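Local atomic coordinates of periplasmic chaperone Spy (Escherichia coli, PDB entry 3OEO), a protein that is a periplasmic chaperone that probably works without ATP, limits protein aggregation, helps refolding and binds substrates over a large region. Residues K39-E44 / Y104-P109; K47-Q52 / L94-T99; M53-L58 / K90-A95. All blocks are in the same frame, centred on the assembly; numbering follows the deposited sequence.

Contact 1. Residues K39-E44 / Y104-P109; sequences KQQIRE and YNILTP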
ATOM      1  N   LYS A  39       6.847 -23.399   9.123  1.00 95.29           N
ATOM      2  CA  LYS A  39       6.961 -22.854   7.755  1.00 96.15           C
ATOM      3  C   LYS A  39       5.907 -23.379   6.776  1.00 96.44           C
ATOM      4  O   LYS A  39       5.400 -22.630   5.937  1.00 95.40           O
ATOM      5  CB  LYS A  39       8.361 -23.109   7.183  1.00 99.93           C
ATOM      6  CG  LYS A  39       9.400 -22.052   7.525  1.00100.01           C
ATOM      7  CD  LYS A  39      10.816 -22.481   7.139  1.00104.31           C
ATOM      8  CE  LYS A  39      11.504 -23.257   8.256  1.00105.30           C
ATOM      9  NZ  LYS A  39      12.969 -23.374   8.027  1.00109.27           N
ATOM     10  N   GLN A  40       5.589 -24.666   6.890  1.00 97.92           N
ATOM     11  CA  GLN A  40       4.615 -25.313   6.012  1.00 99.31           C
ATOM     12  C   GLN A  40       3.173 -24.974   6.388  1.00 96.53           C
ATOM     13  O   GLN A  40       2.301 -24.894   5.518  1.00 97.09           O
ATOM     14  CB  GLN A  40       4.838 -26.833   5.978  1.00102.54           C
ATOM     15  CG  GLN A  40       3.841 -27.629   5.133  1.00104.37           C
ATOM     16  CD  GLN A  40       3.641 -27.071   3.730  1.00105.59           C
ATOM     17  OE1 GLN A  40       2.510 -26.967   3.257  1.00105.31           O
ATOM     18  NE2 GLN A  40       4.735 -26.710   3.062  1.00107.53           N
ATOM     19  N   GLN A  41       2.921 -24.780   7.678  1.00 94.04           N
ATOM     20  CA  GLN A  41       1.610 -24.313   8.118  1.00 91.79           C
ATOM     21  C   GLN A  41       1.362 -22.892   7.631  1.00 89.97           C
ATOM     22  O   GLN A  41       0.243 -22.545   7.263  1.00 89.35           O
ATOM     23  CB  GLN A  41       1.461 -24.423   9.635  1.00 89.97           C
ATOM     24  CG  GLN A  41       0.800 -25.721  10.065  1.00 91.66           C
ATOM     25  CD  GLN A  41       1.053 -26.059  11.514  1.00 91.21           C
ATOM     26  OE1 GLN A  41       1.768 -27.014  11.818  1.00 93.18           O
ATOM     27  NE2 GLN A  41       0.467 -25.281  12.421  1.00 88.99           N
ATOM     28  N   ILE A  42       2.425 -22.091   7.609  1.00 89.60           N
ATOM     29  CA  ILE A  42       2.396 -20.753   7.026  1.00 88.52           C
ATOM     30  C   ILE A  42       2.108 -20.835   5.527  1.00 90.65           C
ATOM     31  O   ILE A  42       1.359 -20.026   4.985  1.00 89.85           O
ATOM     32  CB  ILE A  42       3.725 -20.013   7.278  1.00 88.37           C
ATOM     33  CG1 ILE A  42       3.973 -19.866   8.783  1.00 86.86           C
ATOM     34  CG2 ILE A  42       3.733 -18.647   6.590  1.00 87.32           C
ATOM     35  CD1 ILE A  42       5.427 -19.627   9.156  1.00 88.08           C
ATOM     36  N   ARG A  43       2.701 -21.830   4.874  1.00 94.15           N
ATOM     37  CA  ARG A  43       2.499 -22.089   3.450  1.00 97.07           C
ATOM     38  C   ARG A  43       1.018 -22.254   3.080  1.00 97.13           C
ATOM     39  O   ARG A  43       0.604 -21.850   1.992  1.00 98.04           O
ATOM     40  CB  ARG A  43       3.324 -23.324   3.040  1.00100.99           C
ATOM     41  CG  ARG A  43       3.145 -23.848   1.610  1.00104.70           C
ATOM     42  CD  ARG A  43       3.783 -22.956   0.548  1.00106.06           C
ATOM     43  NE  ARG A  43       5.147 -22.536   0.872  1.00105.98           N
ATOM     44  CZ  ARG A  43       6.104 -22.327  -0.032  1.00109.11           C
ATOM     45  NH1 ARG A  43       5.867 -22.518  -1.326  1.00111.51           N
ATOM     46  NH2 ARG A  43       7.307 -21.936   0.364  1.00109.56           N
ATOM     47  N   GLU A  44       0.227 -22.827   3.985  1.00 96.57           N
ATOM     48  CA  GLU A  44      -1.192 -23.074   3.716  1.00 97.51           C
ATOM     49  C   GLU A  44      -2.039 -21.814   3.894  1.00 95.25           C
ATOM     50  O   GLU A  44      -3.103 -21.681   3.284  1.00 96.13           O
ATOM     51  CB  GLU A  44      -1.730 -24.231   4.577  1.00 98.14           C
ATOM     52  CG  GLU A  44      -2.332 -23.832   5.929  1.00 94.71           C
ATOM     53  CD  GLU A  44      -2.339 -24.967   6.941  1.00 94.58           C
ATOM     54  OE1 GLU A  44      -2.877 -26.054   6.633  1.00 96.79           O
ATOM     55  OE2 GLU A  44      -1.810 -24.765   8.056  1.00 91.69           O
ATOM     56  N   TYR A 104       0.668 -15.969  13.871  1.00 82.38           N
ATOM     57  CA  TYR A 104       0.999 -15.670  15.268  1.00 82.72           C
ATOM     58  C   TYR A 104       0.575 -16.849  16.145  1.00 83.14           C
ATOM     59  O   TYR A 104       1.304 -17.253  17.046  1.00 83.78           O
ATOM     60  CB  TYR A 104       0.322 -14.357  15.718  1.00 82.30           C
ATOM     61  CG  TYR A 104       0.601 -13.919  17.148  1.00 82.70           C
ATOM     62  CD1 TYR A 104      -0.279 -14.244  18.184  1.00 82.68           C
ATOM     63  CD2 TYR A 104       1.730 -13.162  17.461  1.00 83.50           C
ATOM     64  CE1 TYR A 104      -0.031 -13.843  19.494  1.00 83.31           C
ATOM     65  CE2 TYR A 104       1.990 -12.755  18.773  1.00 84.02           C
ATOM     66  CZ  TYR A 104       1.104 -13.099  19.784  1.00 84.27           C
ATOM     67  OH  TYR A 104       1.350 -12.696  21.080  1.00 85.65           O
ATOM     68  N   ASN A 105      -0.587 -17.419  15.834  1.00 83.14           N
ATOM     69  CA  ASN A 105      -1.188 -18.484  16.634  1.00 83.79           C
ATOM     70  C   ASN A 105      -0.598 -19.869  16.395  1.00 84.72           C
ATOM     71  O   ASN A 105      -0.905 -20.820  17.123  1.00 85.16           O
ATOM     72  CB  ASN A 105      -2.707 -18.508  16.433  1.00 83.89           C
ATOM     73  CG  ASN A 105      -3.443 -17.535  17.351  1.00 84.24           C
ATOM     74  OD1 ASN A 105      -4.480 -17.879  17.929  1.00 85.04           O
ATOM     75  ND2 ASN A 105      -2.913 -16.318  17.489  1.00 83.43           N
ATOM     76  N   ILE A 106       0.237 -19.974  15.365  1.00 85.37           N
ATOM     77  CA  ILE A 106       0.988 -21.195  15.088  1.00 86.92           C
ATOM     78  C   ILE A 106       2.247 -21.201  15.947  1.00 87.57           C
ATOM     79  O   ILE A 106       2.809 -22.258  16.241  1.00 88.93           O
ATOM     80  CB  ILE A 106       1.375 -21.302  13.601  1.00 87.77           C
ATOM     81  CG1 ILE A 106       0.122 -21.313  12.725  1.00 88.06           C
ATOM     82  CG2 ILE A 106       2.214 -22.555  13.345  1.00 89.96           C
ATOM     83  CD1 ILE A 106       0.413 -21.293  11.240  1.00 89.43           C
ATOM     84  N   LEU A 107       2.669 -20.010  16.358  1.00 87.18           N
ATOM     85  CA  LEU A 107       3.862 -19.836  17.179  1.00 88.34           C
ATOM     86  C   LEU A 107       3.797 -20.524  18.548  1.00 88.69           C
ATOM     87  O   LEU A 107       2.785 -21.135  18.915  1.00 88.19           O
ATOM     88  CB  LEU A 107       4.167 -18.340  17.345  1.00 87.98           C
ATOM     89  CG  LEU A 107       5.295 -17.661  16.553  1.00 89.23           C
ATOM     90  CD1 LEU A 107       5.569 -18.296  15.191  1.00 90.14           C
ATOM     91  CD2 LEU A 107       4.999 -16.174  16.409  1.00 88.67           C
ATOM     92  N   THR A 108       4.906 -20.435  19.278  1.00 89.92           N
ATOM     93  CA  THR A 108       5.004 -20.914  20.648  1.00 90.44           C
ATOM     94  C   THR A 108       5.251 -19.702  21.545  1.00 90.76           C
ATOM     95  O   THR A 108       5.720 -18.670  21.061  1.00 91.02           O
ATOM     96  CB  THR A 108       6.171 -21.906  20.815  1.00 92.35           C
ATOM     97  OG1 THR A 108       7.409 -21.246  20.514  1.00 93.80           O
ATOM     98  CG2 THR A 108       5.995 -23.122  19.904  1.00 92.69           C
ATOM     99  N   PRO A 109       4.937 -19.818  22.851  1.00 91.02           N
ATOM    100  CA  PRO A 109       5.200 -18.756  23.819  1.00 91.95           C
ATOM    101  C   PRO A 109       6.610 -18.157  23.752  1.00 93.75           C
ATOM    102  O   PRO A 109       6.764 -16.941  23.888  1.00 94.34           O
ATOM    103  CB  PRO A 109       4.980 -19.460  25.153  1.00 92.74           C
ATOM    104  CG  PRO A 109       3.895 -20.423  24.860  1.00 91.41           C
ATOM    105  CD  PRO A 109       4.141 -20.905  23.453  1.00 90.73           C
TER
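Ile-106 meets Gln-41 where the loop after helix 87-104 comes alongside helix 38-49, near one end of an antiparallel helix pair in the LTxxQ (CpxP/Spy) fold. The loop carries one copy of the signature itself, Leu-107, Thr-108 and Gln-111, while Leu-34 and Gln-38 belong to another.

The close part of the contact centres on Ile-106 against Gln-41. The CG1 branch of the isoleucine lies anti to its own carbonyl carbon (chi1 -60°), which helps bring Ile-106 CD1 to the helix, 3.7 Å from Gln-41 CB and 4.2 Å from Ile-42 N. The CG2 branch serves the far end of the glutamine, whose chain is extended beyond CG and passes the isoleucine at a slant. Ile-42 leans nearer with the end of its side chain and also touches Leu-34, and Ile-106 touches Ile-45 on the same helix as Gln-41.

The other side is looser. With about 140 Å² buried over both segments and no fully buried residue among those that touch, this is a surface contact, and Lys-39, Gln-40 and Arg-43 lie exposed on parts of the helix that do not meet the loop. Beyond the isoleucine, Thr-108 stands at the N-cap of helix 109-118, its OG1 making a weak hydrogen bond to Gln-111 N. Tyr-104 packs on Thr-69 of the second subunit.

The polar end of the glutamine rests on a methyl: Gln-41 NE2 is 3.4 Å from Ile-106 CG2 and 4.0 Å from Ile-106 CG1.

Contact 2. Residues K47-Q52 / L94-T99; sequences KGQRDQ and LAHMET
Gln-49 reaches from the weakly bonded end of helix 38-49 to His-96 and Thr-99, residues one turn apart on helix 87-104. The two helices run antiparallel here, and among CA pairs Gln-49 CA and His-96 CA are the nearest, 6.2 Å apart. This is a buried contact where helix 38-49 ends against helix 87-104 in the CpxP/Spy fold: both Gln-49 and Thr-99 are buried.

The glutamine can be followed outward. Gln-49 CB starts against the threonine methyl, 3.8 Å from Thr-99 CG2. CG is anti to the backbone N (chi1 -171°) and the chain is extended after it, and this carries the amide to helix 87-104. Gln-49 CG approaches both partners, 3.7 Å from His-96 CD2 and also close to Thr-99 OG1. Next, Gln-49 CD stands 3.3 Å above the plane of the His-96 imidazole, displaced toward its rim, with the amide and ring planes 59° apart. The amide then divides its ends. Gln-49 OE1 sits over the NE2 corner of the His-96 ring, on the face rather than at the edge; the angle is poor for a hydrogen bond, and at 2.70 Å resolution the very short separation is doubtful. Gln-49 NE2 turns to the threonine and is modelled 2.6 Å from Thr-99 OG1, a separation equally subject to coordinate error.

The ring of His-96 has its ND1 in a weak hydrogen bond with Gln-100 OE1, and a bound cadmium ion lies nearby. Thr-99 turns its hydroxyl back onto its own helix: Thr-99 OG1 donates to His-96 O at 2.6 Å, with a C=O...OG1 angle of 124° and the donor tilted from the carbonyl plane.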
ATOM      1  N   LYS A  47      -1.039 -19.037   1.002  1.00 97.28           N
ATOM      2  CA  LYS A  47      -1.826 -19.431  -0.166  1.00100.31           C
ATOM      3  C   LYS A  47      -3.323 -19.211   0.083  1.00 99.76           C
ATOM      4  O   LYS A  47      -4.150 -19.397  -0.816  1.00101.96           O
ATOM      5  CB  LYS A  47      -1.554 -20.891  -0.545  1.00103.89           C
ATOM      6  CG  LYS A  47      -0.222 -21.118  -1.245  1.00106.06           C
ATOM      7  CD  LYS A  47      -0.138 -22.526  -1.814  1.00110.86           C
ATOM      8  CE  LYS A  47       1.102 -22.708  -2.679  1.00113.97           C
ATOM      9  NZ  LYS A  47       1.050 -23.975  -3.453  1.00118.39           N
ATOM     10  N   GLY A  48      -3.657 -18.830   1.314  1.00 97.30           N
ATOM     11  CA  GLY A  48      -4.995 -18.359   1.651  1.00 97.00           C
ATOM     12  C   GLY A  48      -5.028 -16.840   1.670  1.00 94.92           C
ATOM     13  O   GLY A  48      -6.097 -16.234   1.596  1.00 94.75           O
ATOM     14  N   GLN A  49      -3.843 -16.237   1.762  1.00 93.81           N
ATOM     15  CA  GLN A  49      -3.674 -14.783   1.807  1.00 92.23           C
ATOM     16  C   GLN A  49      -3.534 -14.176   0.402  1.00 93.47           C
ATOM     17  O   GLN A  49      -3.718 -12.967   0.220  1.00 92.18           O
ATOM     18  CB  GLN A  49      -2.448 -14.441   2.663  1.00 90.73           C
ATOM     19  CG  GLN A  49      -2.245 -12.962   3.000  1.00 89.11           C
ATOM     20  CD  GLN A  49      -0.935 -12.709   3.740  1.00 89.15           C
ATOM     21  OE1 GLN A  49      -0.100 -11.922   3.299  1.00 89.96           O
ATOM     22  NE2 GLN A  49      -0.744 -13.393   4.858  1.00 88.89           N
ATOM     23  N   ARG A  50      -3.205 -15.016  -0.581  1.00 96.27           N
ATOM     24  CA  ARG A  50      -3.014 -14.563  -1.959  1.00 98.02           C
ATOM     25  C   ARG A  50      -4.239 -14.831  -2.838  1.00100.39           C
ATOM     26  O   ARG A  50      -4.955 -13.899  -3.210  1.00 99.79           O
ATOM     27  CB  ARG A  50      -1.780 -15.223  -2.586  1.00100.26           C
ATOM     28  CG  ARG A  50      -0.434 -14.652  -2.171  1.00 98.90           C
ATOM     29  CD  ARG A  50       0.686 -15.445  -2.846  1.00102.11           C
ATOM     30  NE  ARG A  50       2.022 -14.916  -2.567  1.00101.68           N
ATOM     31  CZ  ARG A  50       3.158 -15.497  -2.951  1.00104.32           C
ATOM     32  NH1 ARG A  50       3.137 -16.635  -3.635  1.00107.33           N
ATOM     33  NH2 ARG A  50       4.323 -14.938  -2.650  1.00104.02           N
ATOM     34  N   ASP A  51      -4.468 -16.107  -3.152  1.00103.49           N
ATOM     35  CA  ASP A  51      -5.448 -16.534  -4.158  1.00106.96           C
ATOM     36  C   ASP A  51      -6.892 -16.125  -3.845  1.00106.75           C
ATOM     37  O   ASP A  51      -7.347 -15.069  -4.293  1.00106.12           O
ATOM     38  CB  ASP A  51      -5.356 -18.052  -4.395  1.00110.44           C
ATOM     39  CG  ASP A  51      -3.987 -18.493  -4.904  1.00111.87           C
ATOM     40  OD1 ASP A  51      -3.452 -17.860  -5.839  1.00112.40           O
ATOM     41  OD2 ASP A  51      -3.451 -19.489  -4.373  1.00112.38           O
ATOM     42  N   GLN A  52      -7.597 -16.960  -3.077  1.00107.75           N
ATOM     43  CA  GLN A  52      -9.018 -16.759  -2.744  1.00108.52           C
ATOM     44  C   GLN A  52      -9.352 -15.298  -2.428  1.00106.00           C
ATOM     45  O   GLN A  52     -10.414 -14.796  -2.811  1.00107.32           O
ATOM     46  CB  GLN A  52      -9.421 -17.670  -1.576  1.00108.56           C
ATOM     47  CG  GLN A  52     -10.918 -17.707  -1.259  1.00110.08           C
ATOM     48  CD  GLN A  52     -11.710 -18.640  -2.165  1.00114.87           C
ATOM     49  OE1 GLN A  52     -11.146 -19.410  -2.945  1.00117.14           O
ATOM     50  NE2 GLN A  52     -13.033 -18.576  -2.056  1.00116.72           N
ATOM     51  N   LEU A  94      -7.985  -6.028   5.879  1.00 74.73           N
ATOM     52  CA  LEU A  94      -8.715  -6.986   6.702  1.00 75.73           C
ATOM     53  C   LEU A  94      -8.124  -8.385   6.552  1.00 75.85           C
ATOM     54  O   LEU A  94      -7.362  -8.837   7.403  1.00 75.18           O
ATOM     55  CB  LEU A  94     -10.202  -6.973   6.318  1.00 77.63           C
ATOM     56  CG  LEU A  94     -11.333  -7.452   7.253  1.00 78.41           C
ATOM     57  CD1 LEU A  94     -11.743  -8.900   6.994  1.00 78.27           C
ATOM     58  CD2 LEU A  94     -11.034  -7.211   8.723  1.00 76.06           C
ATOM     59  N   ALA A  95      -8.454  -9.045   5.449  1.00 77.25           N
ATOM     60  CA  ALA A  95      -7.996 -10.403   5.150  1.00 78.06           C
ATOM     61  C   ALA A  95      -6.542 -10.691   5.510  1.00 77.06           C
ATOM     62  O   ALA A  95      -6.229 -11.772   6.017  1.00 77.59           O
ATOM     63  CB  ALA A  95      -8.215 -10.687   3.709  1.00 79.27           C
ATOM     64  N   HIS A  96      -5.664  -9.734   5.227  1.00 76.28           N
ATOM     65  CA  HIS A  96      -4.245  -9.847   5.552  1.00 76.00           C
ATOM     66  C   HIS A  96      -4.059 -10.017   7.061  1.00 75.47           C
ATOM     67  O   HIS A  96      -3.294 -10.864   7.508  1.00 75.65           O
ATOM     68  CB  HIS A  96      -3.486  -8.603   5.063  1.00 75.53           C
ATOM     69  CG  HIS A  96      -2.109  -8.891   4.543  1.00 76.88           C
ATOM     70  ND1 HIS A  96      -0.974  -8.740   5.313  1.00 77.65           N
ATOM     71  CD2 HIS A  96      -1.684  -9.311   3.326  1.00 78.08           C
ATOM     72  CE1 HIS A  96       0.089  -9.059   4.595  1.00 78.44           C
ATOM     73  NE2 HIS A  96      -0.314  -9.410   3.386  1.00 78.77           N
ATOM     74  N   MET A  97      -4.776  -9.212   7.837  1.00 75.62           N
ATOM     75  CA  MET A  97      -4.669  -9.225   9.297  1.00 75.53           C
ATOM     76  C   MET A  97      -5.108 -10.567   9.888  1.00 76.10           C
ATOM     77  O   MET A  97      -4.459 -11.078  10.798  1.00 75.77           O
ATOM     78  CB  MET A  97      -5.461  -8.064   9.903  1.00 75.93           C
ATOM     79  CG  MET A  97      -4.887  -6.686   9.572  1.00 75.17           C
ATOM     80  SD  MET A  97      -5.933  -5.330  10.137  1.00 75.07           S
ATOM     81  CE  MET A  97      -4.765  -3.975  10.145  1.00 74.89           C
ATOM     82  N   GLU A  98      -6.184 -11.141   9.344  1.00 77.16           N
ATOM     83  CA  GLU A  98      -6.625 -12.491   9.719  1.00 78.54           C
ATOM     84  C   GLU A  98      -5.464 -13.480   9.629  1.00 78.22           C
ATOM     85  O   GLU A  98      -5.168 -14.190  10.592  1.00 78.33           O
ATOM     86  CB  GLU A  98      -7.763 -13.000   8.819  1.00 80.19           C
ATOM     87  CG  GLU A  98      -8.912 -12.026   8.564  1.00 81.99           C
ATOM     88  CD  GLU A  98     -10.140 -12.695   7.957  1.00 85.28           C
ATOM     89  OE1 GLU A  98     -11.189 -12.030   7.852  1.00 86.94           O
ATOM     90  OE2 GLU A  98     -10.063 -13.886   7.578  1.00 86.27           O
ATOM     91  N   THR A  99      -4.811 -13.501   8.467  1.00 78.25           N
ATOM     92  CA  THR A  99      -3.763 -14.472   8.161  1.00 78.67           C
ATOM     93  C   THR A  99      -2.518 -14.282   9.027  1.00 77.96           C
ATOM     94  O   THR A  99      -2.038 -15.243   9.627  1.00 78.36           O
ATOM     95  CB  THR A  99      -3.371 -14.447   6.669  1.00 79.25           C
ATOM     96  OG1 THR A  99      -2.823 -13.168   6.341  1.00 78.56           O
ATOM     97  CG2 THR A  99      -4.577 -14.715   5.785  1.00 80.59           C
TER

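Contact 3. Residues M53-L58 / K90-A95; sequences MKRPPL and KANMLA
Asn-92 and Ala-95, three residues apart on helix 87-104, receive Arg-55 and Met-53 from the extended loop that follows helix 38-49. About 220 Å² is buried over both segments.

Walking along the helix, Lys-90 comes first and packs on Glu-86 of the second subunit. Its carbonyl accepts the N-H of Leu-94, and that of Ala-91 the N-H of Ala-95, the regular bonding that sets the spacing of the two contact positions. Asn-92 is next. Its side chain runs obliquely to the approaching arginine and puts Asn-92 OD1 over one face of the Arg-55 guanidinium, 3.0 Å above that plane and displaced toward the rim. The amide and guanidinium planes are 51° apart. Asn-92 OD1 is 3.2 Å from Arg-55 CZ; its height over the plane puts it on the face, and the angle at Arg-55 NH2 is too poor for a hydrogen bond, so the attraction is probably electrostatic. Arg-55 arrives there through a bend at chi3 (80°), which swings its flat group back to the helix. On the other end of the amide, Asn-92 ND2 is a loose 4.2 Å from Lys-54 O.

Met-93 and Leu-94 pack on Ile-82 and Ala-78 of the second subunit, respectively. Ala-95 closes the walk, its CB pointing to the loop, where Met-53, bent at chi2 and chi3, lies against it; Met-53 CE is 3.6 Å from Ala-95 CB, while the modelled sulfur position is doubtful. The first residues of the loop, Met-53 to Arg-55, thus continue the antiparallel course of helix 38-49 along helix 87-104, in the elongated cradle that characterises this chaperone.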
ATOM      1  N   MET A  53      -8.429 -14.634  -1.733  1.00102.90           N
ATOM      2  CA  MET A  53      -8.523 -13.214  -1.417  1.00100.55           C
ATOM      3  C   MET A  53      -8.157 -12.386  -2.650  1.00100.83           C
ATOM      4  O   MET A  53      -7.045 -11.848  -2.743  1.00 99.25           O
ATOM      5  CB  MET A  53      -7.564 -12.897  -0.272  1.00 97.64           C
ATOM      6  CG  MET A  53      -8.086 -11.884   0.724  1.00 96.30           C
ATOM      7  SD  MET A  53      -9.347 -12.537   1.846  1.00 98.03           S
ATOM      8  CE  MET A  53      -8.568 -14.034   2.472  1.00 98.32           C
ATOM      9  N   LYS A  54      -9.100 -12.281  -3.587  1.00103.12           N
ATOM     10  CA  LYS A  54      -8.849 -11.697  -4.914  1.00104.05           C
ATOM     11  C   LYS A  54      -8.245 -10.285  -4.881  1.00101.15           C
ATOM     12  O   LYS A  54      -8.852  -9.347  -4.355  1.00 99.65           O
ATOM     13  CB  LYS A  54     -10.117 -11.741  -5.778  1.00107.25           C
ATOM     14  CG  LYS A  54     -10.487 -13.138  -6.266  1.00111.02           C
ATOM     15  CD  LYS A  54     -11.658 -13.100  -7.235  1.00114.73           C
ATOM     16  CE  LYS A  54     -11.956 -14.481  -7.800  1.00118.90           C
ATOM     17  NZ  LYS A  54     -13.113 -14.457  -8.738  1.00122.71           N
ATOM     18  N   ARG A  55      -7.052 -10.154  -5.462  1.00100.76           N
ATOM     19  CA  ARG A  55      -6.278  -8.905  -5.418  1.00 98.32           C
ATOM     20  C   ARG A  55      -6.454  -7.928  -6.607  1.00 98.81           C
ATOM     21  O   ARG A  55      -6.472  -6.713  -6.389  1.00 96.97           O
ATOM     22  CB  ARG A  55      -4.782  -9.195  -5.192  1.00 97.71           C
ATOM     23  CG  ARG A  55      -4.463  -9.967  -3.910  1.00 96.70           C
ATOM     24  CD  ARG A  55      -2.993  -9.838  -3.506  1.00 95.60           C
ATOM     25  NE  ARG A  55      -2.709  -8.575  -2.825  1.00 93.18           N
ATOM     26  CZ  ARG A  55      -2.843  -8.369  -1.513  1.00 91.77           C
ATOM     27  NH1 ARG A  55      -3.265  -9.343  -0.714  1.00 91.85           N
ATOM     28  NH2 ARG A  55      -2.562  -7.179  -0.995  1.00 89.62           N
ATOM     29  N   PRO A  56      -6.575  -8.439  -7.856  1.00101.47           N
ATOM     30  CA  PRO A  56      -6.475  -7.503  -8.979  1.00101.82           C
ATOM     31  C   PRO A  56      -7.774  -7.151  -9.738  1.00103.32           C
ATOM     32  O   PRO A  56      -8.407  -8.038 -10.319  1.00106.55           O
ATOM     33  CB  PRO A  56      -5.513  -8.234  -9.925  1.00104.35           C
ATOM     34  CG  PRO A  56      -5.715  -9.728  -9.612  1.00106.30           C
ATOM     35  CD  PRO A  56      -6.537  -9.832  -8.339  1.00104.51           C
ATOM     36  N   PRO A  57      -8.163  -5.857  -9.738  1.00101.42           N
ATOM     37  CA  PRO A  57      -9.095  -5.372 -10.760  1.00103.12           C
ATOM     38  C   PRO A  57      -8.306  -4.883 -11.983  1.00103.64           C
ATOM     39  O   PRO A  57      -7.477  -3.974 -11.872  1.00101.40           O
ATOM     40  CB  PRO A  57      -9.826  -4.223 -10.060  1.00101.20           C
ATOM     41  CG  PRO A  57      -8.885  -3.740  -8.997  1.00 97.98           C
ATOM     42  CD  PRO A  57      -7.876  -4.831  -8.716  1.00 98.05           C
ATOM     43  N   LEU A  58      -8.563  -5.491 -13.137  1.00106.77           N
ATOM     44  CA  LEU A  58      -7.683  -5.343 -14.307  1.00107.85           C
ATOM     45  C   LEU A  58      -7.785  -4.042 -15.121  1.00107.21           C
ATOM     46  O   LEU A  58      -6.917  -3.770 -15.956  1.00108.13           O
ATOM     47  CB  LEU A  58      -7.814  -6.563 -15.228  1.00112.31           C
ATOM     48  CG  LEU A  58      -7.013  -7.810 -14.831  1.00113.08           C
ATOM     49  CD1 LEU A  58      -7.544  -9.043 -15.544  1.00117.87           C
ATOM     50  CD2 LEU A  58      -5.520  -7.630 -15.102  1.00112.65           C
ATOM     51  N   LYS A  90      -9.818  -2.122   1.432  1.00 74.03           N
ATOM     52  CA  LYS A  90     -10.389  -2.400   2.765  1.00 74.63           C
ATOM     53  C   LYS A  90     -10.453  -3.896   3.053  1.00 74.97           C
ATOM     54  O   LYS A  90      -9.899  -4.356   4.047  1.00 74.12           O
ATOM     55  CB  LYS A  90     -11.789  -1.786   2.922  1.00 76.84           C
ATOM     56  CG  LYS A  90     -11.797  -0.320   3.372  1.00 76.38           C
ATOM     57  CD  LYS A  90     -13.205   0.269   3.418  1.00 78.14           C
ATOM     58  CE  LYS A  90     -14.017  -0.241   4.605  1.00 79.48           C
ATOM     59  NZ  LYS A  90     -15.097   0.707   4.992  1.00 81.61           N
ATOM     60  N   ALA A  91     -11.126  -4.644   2.176  1.00 76.59           N
ATOM     61  CA  ALA A  91     -11.230  -6.102   2.287  1.00 77.65           C
ATOM     62  C   ALA A  91      -9.872  -6.811   2.294  1.00 76.27           C
ATOM     63  O   ALA A  91      -9.763  -7.942   2.776  1.00 76.51           O
ATOM     64  CB  ALA A  91     -12.119  -6.664   1.178  1.00 79.94           C
ATOM     65  N   ASN A  92      -8.851  -6.144   1.757  1.00 75.30           N
ATOM     66  CA  ASN A  92      -7.475  -6.636   1.812  1.00 74.47           C
ATOM     67  C   ASN A  92      -6.880  -6.475   3.199  1.00 73.62           C
ATOM     68  O   ASN A  92      -6.701  -7.452   3.924  1.00 74.00           O
ATOM     69  CB  ASN A  92      -6.596  -5.910   0.797  1.00 73.77           C
ATOM     70  CG  ASN A  92      -6.503  -6.637  -0.525  1.00 74.61           C
ATOM     71  OD1 ASN A  92      -5.472  -6.580  -1.194  1.00 74.43           O
ATOM     72  ND2 ASN A  92      -7.574  -7.323  -0.913  1.00 75.82           N
ATOM     73  N   MET A  93      -6.573  -5.233   3.564  1.00 73.21           N
ATOM     74  CA  MET A  93      -6.071  -4.911   4.893  1.00 72.79           C
ATOM     75  C   MET A  93      -6.662  -5.868   5.927  1.00 73.42           C
ATOM     76  O   MET A  93      -5.928  -6.462   6.719  1.00 72.97           O
ATOM     77  CB  MET A  93      -6.406  -3.462   5.249  1.00 73.03           C
ATOM     78  CG  MET A  93      -5.577  -2.429   4.511  1.00 72.48           C
ATOM     79  SD  MET A  93      -5.726  -0.769   5.218  1.00 74.62           S
ATOM     80  CE  MET A  93      -4.506   0.083   4.209  1.00 74.60           C
ATOM     81  N   LEU A  94      -7.985  -6.028   5.879  1.00 74.73           N
ATOM     82  CA  LEU A  94      -8.715  -6.986   6.702  1.00 75.73           C
ATOM     83  C   LEU A  94      -8.124  -8.385   6.552  1.00 75.85           C
ATOM     84  O   LEU A  94      -7.362  -8.837   7.403  1.00 75.18           O
ATOM     85  CB  LEU A  94     -10.202  -6.973   6.318  1.00 77.63           C
ATOM     86  CG  LEU A  94     -11.333  -7.452   7.253  1.00 78.41           C
ATOM     87  CD1 LEU A  94     -11.743  -8.900   6.994  1.00 78.27           C
ATOM     88  CD2 LEU A  94     -11.034  -7.211   8.723  1.00 76.06           C
ATOM     89  N   ALA A  95      -8.454  -9.045   5.449  1.00 77.25           N
ATOM     90  CA  ALA A  95      -7.996 -10.403   5.150  1.00 78.06           C
ATOM     91  C   ALA A  95      -6.542 -10.691   5.510  1.00 77.06           C
ATOM     92  O   ALA A  95      -6.229 -11.772   6.017  1.00 77.59           O
ATOM     93  CB  ALA A  95      -8.215 -10.687   3.709  1.00 79.27           C
TER

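In the fold
The three contacts follow one another along helix 87-104 and the loop after it, contact 3 first, then contact 2, then contact 1, while the opposing segments run the other way. Contacts 2 and 3 are neighbours, with centres 9 Å apart, sharing Leu-94 and Ala-95 and touching where Met-53 CE lies 3.4 Å from Gly-48 O. Contact 1 stands 14 Å from contact 2 and 22 Å from contact 3, centre to centre, and encloses both along the chain. All three border the second subunit. Bound cadmium comes nearest at contact 2, about 5 Å from the His-96 side chain, against about 10 Å for Arg-55 and 13 Å for Ile-42.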